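Local atomic coordinates of GCN5-related N-acetyltransferase (Anabaena variabilis, PDB entry 2OZG), a protein that binds coenzyme A and probably transfers an acetyl group from acetyl-coenzyme A to an amine, perhaps that of an aminoglycoside. Residues E157-V160 with I166-E169; A99-T104 with R127-E132; R300-G305 with F326-A331. All blocks are in the same frame, centred on the assembly; numbering follows the deposited sequence.

Contact 1: residues E157-V160 with I166-E169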
loop_
_atom_site.group_PDB
_atom_site.type_symbol
_atom_site.label_atom_id
_atom_site.label_comp_id
_atom_site.label_asym_id
_atom_site.label_seq_id
_atom_site.Cartn_x
_atom_site.Cartn_y
_atom_site.Cartn_z
ATOM N N GLU A 157 32.189 20.968 -7.917
ATOM C CA GLU A 157 31.970 22.292 -8.445
ATOM C C GLU A 157 30.769 22.296 -9.386
ATOM O O GLU A 157 30.747 21.514 -10.290
ATOM C CB GLU A 157 33.192 22.682 -9.252
ATOM C CG GLU A 157 33.159 24.106 -9.717
ATOM C CD GLU A 157 34.272 24.439 -10.713
ATOM O OE1 GLU A 157 35.158 23.578 -10.952
ATOM O OE2 GLU A 157 34.237 25.556 -11.258
ATOM N N PRO A 158 29.770 23.179 -9.161
ATOM C CA PRO A 158 28.680 23.235 -10.109
ATOM C C PRO A 158 29.137 23.897 -11.390
ATOM O O PRO A 158 29.855 24.863 -11.341
ATOM C CB PRO A 158 27.662 24.114 -9.403
ATOM C CG PRO A 158 28.535 25.060 -8.535
ATOM C CD PRO A 158 29.577 24.129 -8.035
ATOM N N VAL A 159 28.775 23.320 -12.520
ATOM C CA VAL A 159 29.157 23.800 -13.822
ATOM C C VAL A 159 27.955 23.689 -14.733
ATOM O O VAL A 159 26.997 22.990 -14.430
ATOM C CB VAL A 159 30.314 22.982 -14.403
ATOM C CG1 VAL A 159 31.557 23.122 -13.500
ATOM C CG2 VAL A 159 29.912 21.507 -14.541
ATOM N N VAL A 160 28.011 24.366 -15.868
ATOM C CA VAL A 160 26.928 24.277 -16.825
ATOM C C VAL A 160 27.194 23.071 -17.718
ATOM O O VAL A 160 28.342 22.874 -18.167
ATOM C CB VAL A 160 26.859 25.532 -17.710
ATOM C CG1 VAL A 160 25.756 25.373 -18.762
ATOM C CG2 VAL A 160 26.635 26.754 -16.855
ATOM N N ILE A 166 33.888 19.498 -21.241
ATOM C CA ILE A 166 34.500 18.743 -20.190
ATOM C C ILE A 166 33.730 17.437 -20.001
ATOM O O ILE A 166 34.327 16.403 -19.831
ATOM C CB ILE A 166 34.576 19.514 -18.873
ATOM C CG1 ILE A 166 35.384 20.791 -19.018
ATOM C CG2 ILE A 166 35.250 18.650 -17.826
ATOM C CD1 ILE A 166 36.784 20.583 -19.612
ATOM N N PHE A 167 32.402 17.519 -20.056
ATOM C CA PHE A 167 31.524 16.368 -19.894
ATOM C C PHE A 167 31.744 15.354 -20.984
ATOM O O PHE A 167 31.828 14.156 -20.682
ATOM C CB PHE A 167 30.045 16.789 -19.853
ATOM C CG PHE A 167 29.656 17.453 -18.564
ATOM C CD1 PHE A 167 29.224 16.702 -17.479
ATOM C CD2 PHE A 167 29.757 18.831 -18.412
ATOM C CE1 PHE A 167 28.869 17.299 -16.306
ATOM C CE2 PHE A 167 29.408 19.426 -17.210
ATOM C CZ PHE A 167 28.987 18.669 -16.167
ATOM N N HIS A 168 31.774 15.790 -22.237
ATOM C CA HIS A 168 32.050 14.845 -23.339
ATOM C C HIS A 168 33.358 14.134 -23.127
ATOM O O HIS A 168 33.440 12.976 -23.343
ATOM C CB HIS A 168 32.106 15.524 -24.745
ATOM C CG HIS A 168 32.668 14.624 -25.837
ATOM N ND1 HIS A 168 31.957 13.576 -26.404
ATOM C CD2 HIS A 168 33.892 14.597 -26.434
ATOM C CE1 HIS A 168 32.711 12.958 -27.305
ATOM N NE2 HIS A 168 33.893 13.548 -27.330
ATOM N N GLU A 169 34.370 14.853 -22.661
ATOM C CA GLU A 169 35.702 14.285 -22.533
ATOM C C GLU A 169 35.858 13.278 -21.394
ATOM O O GLU A 169 36.601 12.314 -21.520
ATOM C CB GLU A 169 36.720 15.415 -22.458
ATOM C CG GLU A 169 36.701 16.273 -23.732
ATOM C CD GLU A 169 37.494 17.553 -23.586
ATOM O OE1 GLU A 169 38.046 17.782 -22.485
ATOM O OE2 GLU A 169 37.571 18.322 -24.566
#
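Val160 and Phe167 keep their backbones well apart, with Val160 CA 9.6 Å from Phe167 CA, because the chain leaves strand 156-158, turns, and re-enters as helix 165-177 beside strands 202-206 and 211-222. This is a strand-turn-helix connection, consistent with the opening strand and helix of a second GNAT-like unit. Strand 156-158 pairs antiparallel with strand 202-206, as the backbone bonds of Glu157 with Leu205 and of Val159 with Ser203 establish. The gap between strand and helix is bridged by one aromatic side chain. Phe167 has its CG anti to its carbonyl carbon (chi1 -74°), which carries the ring across to the end of Val159. There the methyl CG2 of Val159 meets the ring at its edge, near its plane, at 3.4 Å from Phe167 CZ. Phe167 CE2 is equally close to that methyl, which therefore straddles one ring bond. The branch is presented by chi1 of -62° in Val159, which sets CG2 between the backbone N and the carbonyl carbon. The interface is small, 94 Å² in all, and other residues also pack round the ring: Leu205 of strand 202-206 and Ile217 of strand 211-222 touch it, and Tyr215 meets it edge-to-face. Asn164 ties the turn at both ends, its ND2 bonding to Val160 O and its OD1 accepting from Ile166 N. The same carbonyl oxygen, already bonded to Asn164 ND2, also lies obliquely to the ring, Val160 O being 3.7 Å from Phe167 CE2.

Contact 2: residues A99-T104 with R127-E132. With COA (coenzyme A), chain C.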
loop_
_atom_site.group_PDB
_atom_site.type_symbol
_atom_site.label_atom_id
_atom_site.label_comp_id
_atom_site.label_asym_id
_atom_site.label_seq_id
_atom_site.Cartn_x
_atom_site.Cartn_y
_atom_site.Cartn_z
ATOM N N ALA A 99 7.446 -4.981 -40.861
ATOM C CA ALA A 99 7.854 -4.429 -42.144
ATOM C C ALA A 99 8.788 -3.247 -41.887
ATOM O O ALA A 99 9.869 -3.166 -42.435
ATOM C CB ALA A 99 6.640 -4.017 -42.983
ATOM N N LEU A 100 8.376 -2.341 -41.008
ATOM C CA LEU A 100 9.193 -1.170 -40.685
ATOM C C LEU A 100 10.616 -1.553 -40.240
ATOM O O LEU A 100 11.642 -1.034 -40.739
ATOM C CB LEU A 100 8.488 -0.359 -39.575
ATOM C CG LEU A 100 9.190 0.890 -39.027
ATOM C CD1 LEU A 100 9.543 1.948 -40.100
ATOM C CD2 LEU A 100 8.323 1.491 -37.963
ATOM N N ILE A 101 10.694 -2.486 -39.310
ATOM C CA ILE A 101 11.992 -2.901 -38.769
ATOM C C ILE A 101 12.915 -3.557 -39.796
ATOM O O ILE A 101 14.129 -3.317 -39.842
ATOM C CB ILE A 101 11.809 -3.811 -37.525
ATOM C CG1 ILE A 101 11.057 -3.071 -36.405
ATOM C CG2 ILE A 101 13.224 -4.318 -37.028
ATOM C CD1 ILE A 101 11.688 -1.742 -35.956
ATOM N N GLN A 102 12.339 -4.349 -40.651
ATOM C CA GLN A 102 13.090 -4.977 -41.711
ATOM C C GLN A 102 13.637 -3.943 -42.701
ATOM O O GLN A 102 14.786 -3.997 -43.071
ATOM C CB GLN A 102 12.173 -5.980 -42.409
ATOM C CG GLN A 102 11.782 -7.159 -41.506
ATOM C CD GLN A 102 10.838 -8.160 -42.230
ATOM O OE1 GLN A 102 9.996 -7.758 -43.045
ATOM N NE2 GLN A 102 10.951 -9.454 -41.885
ATOM N N HIS A 103 12.794 -3.014 -43.146
ATOM C CA HIS A 103 13.251 -1.923 -44.004
ATOM C C HIS A 103 14.353 -1.133 -43.371
ATOM O O HIS A 103 15.312 -0.815 -44.026
ATOM C CB HIS A 103 12.097 -0.974 -44.407
ATOM C CG HIS A 103 11.264 -1.489 -45.540
ATOM N ND1 HIS A 103 9.915 -1.772 -45.418
ATOM C CD2 HIS A 103 11.588 -1.763 -46.834
ATOM C CE1 HIS A 103 9.442 -2.185 -46.582
ATOM N NE2 HIS A 103 10.437 -2.193 -47.454
ATOM N N THR A 104 14.174 -0.761 -42.113
ATOM C CA THR A 104 15.167 -0.054 -41.343
ATOM C C THR A 104 16.494 -0.805 -41.276
ATOM O O THR A 104 17.548 -0.222 -41.488
ATOM C CB THR A 104 14.629 0.172 -39.887
ATOM O OG1 THR A 104 13.424 0.932 -39.963
ATOM C CG2 THR A 104 15.611 0.910 -39.038
ATOM N N ARG A 127 12.813 -9.911 -32.051
ATOM C CA ARG A 127 13.412 -11.209 -32.312
ATOM C C ARG A 127 13.021 -11.715 -33.704
ATOM O O ARG A 127 13.820 -12.411 -34.343
ATOM C CB ARG A 127 12.998 -12.217 -31.235
ATOM C CG ARG A 127 13.607 -11.891 -29.889
ATOM C CD ARG A 127 13.111 -12.797 -28.797
ATOM N NE ARG A 127 14.004 -12.792 -27.645
ATOM C CZ ARG A 127 13.666 -13.255 -26.445
ATOM N NH1 ARG A 127 12.430 -13.660 -26.224
ATOM N NH2 ARG A 127 14.559 -13.293 -25.463
ATOM N N LYS A 128 11.815 -11.386 -34.180
ATOM C CA LYS A 128 11.433 -11.756 -35.558
ATOM C C LYS A 128 12.413 -11.125 -36.529
ATOM O O LYS A 128 12.639 -11.668 -37.562
ATOM C CB LYS A 128 10.010 -11.314 -35.969
ATOM C CG LYS A 128 8.889 -12.171 -35.457
ATOM C CD LYS A 128 7.540 -11.859 -36.139
ATOM C CE LYS A 128 7.378 -12.502 -37.562
ATOM N NZ LYS A 128 7.201 -14.021 -37.593
ATOM N N ALA A 129 13.056 -10.014 -36.175
ATOM C CA ALA A 129 14.006 -9.389 -37.096
ATOM C C ALA A 129 15.462 -9.629 -36.748
ATOM O O ALA A 129 16.352 -8.921 -37.275
ATOM C CB ALA A 129 13.729 -7.879 -37.177
ATOM N N GLY A 130 15.699 -10.558 -35.818
ATOM C CA GLY A 130 17.054 -10.905 -35.382
ATOM C C GLY A 130 17.748 -10.170 -34.265
ATOM O O GLY A 130 18.970 -10.394 -34.062
ATOM N N TYR A 131 17.022 -9.286 -33.568
ATOM C CA TYR A 131 17.535 -8.627 -32.347
ATOM C C TYR A 131 17.478 -9.640 -31.214
ATOM O O TYR A 131 16.569 -10.469 -31.170
ATOM C CB TYR A 131 16.686 -7.407 -31.919
ATOM C CG TYR A 131 16.871 -6.171 -32.767
ATOM C CD1 TYR A 131 16.192 -6.008 -33.941
ATOM C CD2 TYR A 131 17.727 -5.156 -32.360
ATOM C CE1 TYR A 131 16.408 -4.920 -34.744
ATOM C CE2 TYR A 131 17.926 -4.016 -33.140
ATOM C CZ TYR A 131 17.278 -3.903 -34.313
ATOM O OH TYR A 131 17.459 -2.781 -35.097
ATOM N N GLU A 132 18.425 -9.531 -30.267
ATOM C CA GLU A 132 18.371 -10.370 -29.078
ATOM C C GLU A 132 18.878 -9.660 -27.855
ATOM O O GLU A 132 19.652 -8.739 -27.947
ATOM C CB GLU A 132 19.152 -11.681 -29.277
ATOM C CG GLU A 132 18.991 -12.764 -28.150
ATOM C CD GLU A 132 17.516 -13.122 -27.847
ATOM O OE1 GLU A 132 16.890 -12.417 -27.027
ATOM O OE2 GLU A 132 17.005 -14.107 -28.406
HETATM N N1A COA C . 3.465 -7.717 -27.541
HETATM C C2A COA C . 4.091 -8.798 -28.044
HETATM N N3A COA C . 4.295 -8.959 -29.367
HETATM C C4A COA C . 3.849 -8.011 -30.228
HETATM C C5A COA C . 3.186 -6.882 -29.756
HETATM C C6A COA C . 2.999 -6.753 -28.365
HETATM N N6A COA C . 2.375 -5.700 -27.794
HETATM N N7A COA C . 2.868 -6.150 -30.851
HETATM C C8A COA C . 3.315 -6.804 -31.952
HETATM N N9A COA C . 3.917 -7.938 -31.555
HETATM C C1B COA C . 4.574 -9.002 -32.372
HETATM C C2B COA C . 3.553 -9.941 -33.010
HETATM O O2B COA C . 3.158 -11.017 -32.127
HETATM C C3B COA C . 4.263 -10.381 -34.285
HETATM O O3B COA C . 4.894 -11.662 -34.157
HETATM P P3B COA C . 4.168 -12.999 -34.745
HETATM O O7A COA C . 4.409 -12.914 -36.243
HETATM O O8A COA C . 4.858 -14.130 -33.989
HETATM O O9A COA C . 2.687 -12.854 -34.413
HETATM C C4B COA C . 5.290 -9.295 -34.595
HETATM O O4B COA C . 5.373 -8.457 -33.435
HETATM C C5B COA C . 4.910 -8.468 -35.824
HETATM O O5B COA C . 3.703 -7.746 -35.541
HETATM P P1A COA C . 3.280 -6.360 -36.288
HETATM O O1A COA C . 4.347 -5.976 -37.286
HETATM O O2A COA C . 1.842 -6.530 -36.779
HETATM O O3A COA C . 3.240 -5.317 -35.029
HETATM P P2A COA C . 2.234 -4.028 -34.913
HETATM O O4A COA C . 2.203 -3.384 -36.302
HETATM O O5A COA C . 0.915 -4.520 -34.321
HETATM O O6A COA C . 3.040 -3.064 -33.823
HETATM C CBP COA C . 3.406 -1.685 -31.682
HETATM C CCP COA C . 2.449 -2.304 -32.725
HETATM C CDP COA C . 4.684 -1.340 -32.444
HETATM C CEP COA C . 3.789 -2.827 -30.746
HETATM C CAP COA C . 2.712 -0.407 -31.023
HETATM O OAP COA C . 3.212 0.862 -31.565
HETATM C C9P COA C . 2.592 -0.189 -29.489
HETATM O O9P COA C . 1.630 -0.778 -28.753
HETATM N N8P COA C . 3.348 0.673 -28.780
HETATM C C7P COA C . 4.487 1.552 -29.049
HETATM C C6P COA C . 5.505 1.020 -28.052
HETATM C C5P COA C . 6.518 0.119 -28.742
HETATM O O5P COA C . 6.157 -0.779 -29.500
HETATM N N4P COA C . 7.813 0.331 -28.463
HETATM C C3P COA C . 8.947 -0.425 -28.986
HETATM C C2P COA C . 10.177 0.293 -28.476
HETATM S S1P COA C . 10.373 1.925 -29.303
HETATM O O HOH W 1 13.307 -11.037 -40.220
#
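Ile101 of helix 96-110 packs against Ala129 and Tyr131, where a Schellman motif ends helix 123-128 of the GNAT fold. Arg127, the first residue of the second segment, takes no part in the apolar contact; its NH1 bonds to Leu273 O of the third subunit. Lys128 reaches the coenzyme instead. Its chain is bent at chi3 and chi4, bringing NZ to 3.3 Å from O7A of the coenzyme A 3'-phosphate, a weak hydrogen bond. The carbonyl of Lys128 is joined to the other helix by a water, which donates to Lys128 O and accepts from Gln102 NE2. Next comes the tightest apolar touch, Ala129 CB to Ile101 CG2 at 3.6 Å. With chi1 of Ile101 at -61° its CG1 stands anti to the carbonyl carbon, which leaves the CG2 branch anti to the backbone N, where it touches both Ala129 and Tyr131. Gly130 has the positive phi (88°) of the C-prime residue, and its N bonds to Arg127 O at 3.0 Å while Tyr131 N reaches Tyr126 O. Tyr131 then lays its ring obliquely beside the same methyl, CE1 lying 4.0 Å from Ile101 CG2, and its OH is bonded to Ser116 OG. Glu132 closes the segment by returning to Arg127: its OE1 is held side-on, in the guanidinium plane, by Arg127 NE at 3.0 Å and Arg127 NH2 at 2.9 Å.

Contact 3: residues R300-G305 with F326-A331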
loop_
_atom_site.group_PDB
_atom_site.type_symbol
_atom_site.label_atom_id
_atom_site.label_comp_id
_atom_site.label_asym_id
_atom_site.label_seq_id
_atom_site.Cartn_x
_atom_site.Cartn_y
_atom_site.Cartn_z
ATOM N N ARG A 300 35.166 -4.877 -33.298
ATOM C CA ARG A 300 35.204 -5.081 -31.844
ATOM C C ARG A 300 36.612 -5.269 -31.329
ATOM O O ARG A 300 37.464 -5.737 -32.077
ATOM C CB ARG A 300 34.462 -6.402 -31.560
ATOM C CG ARG A 300 34.066 -6.684 -30.140
ATOM C CD ARG A 300 33.623 -8.089 -30.066
ATOM N NE ARG A 300 33.066 -8.510 -28.784
ATOM C CZ ARG A 300 33.768 -8.885 -27.733
ATOM N NH1 ARG A 300 35.089 -8.806 -27.736
ATOM N NH2 ARG A 300 33.147 -9.304 -26.653
ATOM N N GLY A 301 36.874 -4.882 -30.073
ATOM C CA GLY A 301 38.127 -5.220 -29.413
ATOM C C GLY A 301 38.045 -6.616 -28.809
ATOM O O GLY A 301 36.953 -7.072 -28.435
ATOM N N TYR A 302 39.204 -7.272 -28.666
ATOM C CA TYR A 302 39.286 -8.602 -28.086
ATOM C C TYR A 302 40.299 -8.593 -26.969
ATOM O O TYR A 302 41.226 -7.770 -26.964
ATOM C CB TYR A 302 39.658 -9.619 -29.166
ATOM C CG TYR A 302 38.535 -9.762 -30.177
ATOM C CD1 TYR A 302 37.478 -10.584 -29.924
ATOM C CD2 TYR A 302 38.470 -8.941 -31.302
ATOM C CE1 TYR A 302 36.411 -10.673 -30.799
ATOM C CE2 TYR A 302 37.394 -8.996 -32.164
ATOM C CZ TYR A 302 36.381 -9.878 -31.919
ATOM O OH TYR A 302 35.298 -9.990 -32.753
ATOM N N PRO A 303 40.164 -9.529 -26.021
ATOM C CA PRO A 303 41.141 -9.511 -24.938
ATOM C C PRO A 303 42.536 -9.827 -25.419
ATOM O O PRO A 303 42.712 -10.650 -26.307
ATOM C CB PRO A 303 40.663 -10.633 -23.996
ATOM C CG PRO A 303 39.296 -10.969 -24.404
ATOM C CD PRO A 303 39.221 -10.642 -25.875
ATOM N N LEU A 304 43.536 -9.173 -24.835
ATOM C CA LEU A 304 44.912 -9.520 -25.109
ATOM C C LEU A 304 45.254 -10.875 -24.451
ATOM O O LEU A 304 44.738 -11.225 -23.384
ATOM C CB LEU A 304 45.855 -8.429 -24.579
ATOM C CG LEU A 304 45.791 -7.058 -25.257
ATOM C CD1 LEU A 304 46.615 -6.047 -24.454
ATOM C CD2 LEU A 304 46.311 -7.179 -26.718
ATOM N N GLY A 305 46.147 -11.595 -25.093
ATOM C CA GLY A 305 46.623 -12.879 -24.643
ATOM C C GLY A 305 45.877 -14.016 -25.306
ATOM O O GLY A 305 46.204 -15.168 -25.093
ATOM N N PHE A 326 31.966 -18.577 -41.374
ATOM C CA PHE A 326 32.951 -17.531 -41.185
ATOM C C PHE A 326 34.029 -18.065 -40.210
ATOM O O PHE A 326 33.729 -18.776 -39.216
ATOM C CB PHE A 326 32.299 -16.258 -40.560
ATOM C CG PHE A 326 31.163 -15.689 -41.362
ATOM C CD1 PHE A 326 29.852 -16.124 -41.149
ATOM C CD2 PHE A 326 31.397 -14.712 -42.336
ATOM C CE1 PHE A 326 28.793 -15.630 -41.923
ATOM C CE2 PHE A 326 30.334 -14.205 -43.107
ATOM C CZ PHE A 326 29.037 -14.663 -42.902
ATOM N N ILE A 327 35.272 -17.738 -40.507
ATOM C CA ILE A 327 36.358 -17.987 -39.580
ATOM C C ILE A 327 36.720 -16.656 -38.917
ATOM O O ILE A 327 37.087 -15.696 -39.585
ATOM C CB ILE A 327 37.608 -18.539 -40.268
ATOM C CG1 ILE A 327 37.231 -19.779 -41.084
ATOM C CG2 ILE A 327 38.668 -18.792 -39.220
ATOM C CD1 ILE A 327 38.372 -20.348 -41.977
ATOM N N LEU A 328 36.584 -16.609 -37.602
ATOM C CA LEU A 328 37.028 -15.482 -36.794
ATOM C C LEU A 328 38.418 -15.818 -36.259
ATOM O O LEU A 328 38.552 -16.756 -35.455
ATOM C CB LEU A 328 36.096 -15.333 -35.596
ATOM C CG LEU A 328 36.415 -14.271 -34.590
ATOM C CD1 LEU A 328 36.463 -12.898 -35.240
ATOM C CD2 LEU A 328 35.385 -14.352 -33.476
ATOM N N SER A 329 39.449 -15.086 -36.680
ATOM C CA SER A 329 40.812 -15.339 -36.179
ATOM C C SER A 329 41.191 -14.175 -35.316
ATOM O O SER A 329 41.209 -13.030 -35.779
ATOM C CB SER A 329 41.865 -15.450 -37.320
ATOM O OG SER A 329 41.491 -16.487 -38.195
ATOM N N VAL A 330 41.472 -14.453 -34.057
ATOM C CA VAL A 330 41.818 -13.412 -33.069
ATOM C C VAL A 330 43.277 -13.532 -32.598
ATOM O O VAL A 330 43.786 -14.617 -32.287
ATOM C CB VAL A 330 40.821 -13.450 -31.854
ATOM C CG1 VAL A 330 41.153 -12.381 -30.822
ATOM C CG2 VAL A 330 39.378 -13.238 -32.331
ATOM N N ALA A 331 43.965 -12.402 -32.560
ATOM C CA ALA A 331 45.334 -12.356 -32.049
ATOM C C ALA A 331 45.639 -10.894 -31.782
ATOM O O ALA A 331 45.099 -10.001 -32.447
ATOM C CB ALA A 331 46.285 -12.896 -33.014
#
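Tyr302 packs its ring against Val330 and Leu328 where the loop after helix 293-299 meets strand 324-331 in the sterol carrier protein-like domain. The tight part is centred on Val330, whose side chain crosses that of Tyr302 at about a right angle. Val330 CG2 sits over one face of the ring in a CH-pi contact, 4.1 Å from the ring centroid and 14° off its normal. The other methyl, anti to the backbone N (chi1 -180°), touches the root of the tyrosine, Val330 CG1 being 3.6 Å from Tyr302 CB. Ile384 of helix 375-385 adds to the packing round the ring. Were Tyr302 cut back to an alanine, the Val330 methyls would probably lose the ring face they rest on, and Leu297 O the hydroxyl that bonds to it. Past Tyr302 the loop diverges: the side chain of Leu304 comes no nearer than 6.3 Å to the strand segment, and Gly305 is exposed. This loose side is met by the third subunit, whose Gln383 NE2 donates to Leu304 O and whose Leu379 packs on the leucine. At the hydroxyl end of the ring Leu328 makes a lighter touch than Val330 CG1 does, its CD1 coming obliquely to 4.0 Å from Tyr302 OH.

The three contacts follow one another along the chain and sit in separate regions without touching. Contact 2 is the one at the coenzyme: Lys128 belongs to the pocket, and the side chain of Ile101 is about 4 Å from that of Val85, another coenzyme-binding residue. Contact 1 lies across the chain's centre from it, with centres 38 Å apart and nearest atoms about 23 Å apart. Contact 3 is nearer to contact 2, with 28 Å between centres and about 13 Å between nearest atoms, and both meet the third subunit. Contacts 1 and 3, whose centres are 36 Å apart, lie away from the coenzyme site, and each sets a loop or strand end against a helix or strand through one aromatic side chain.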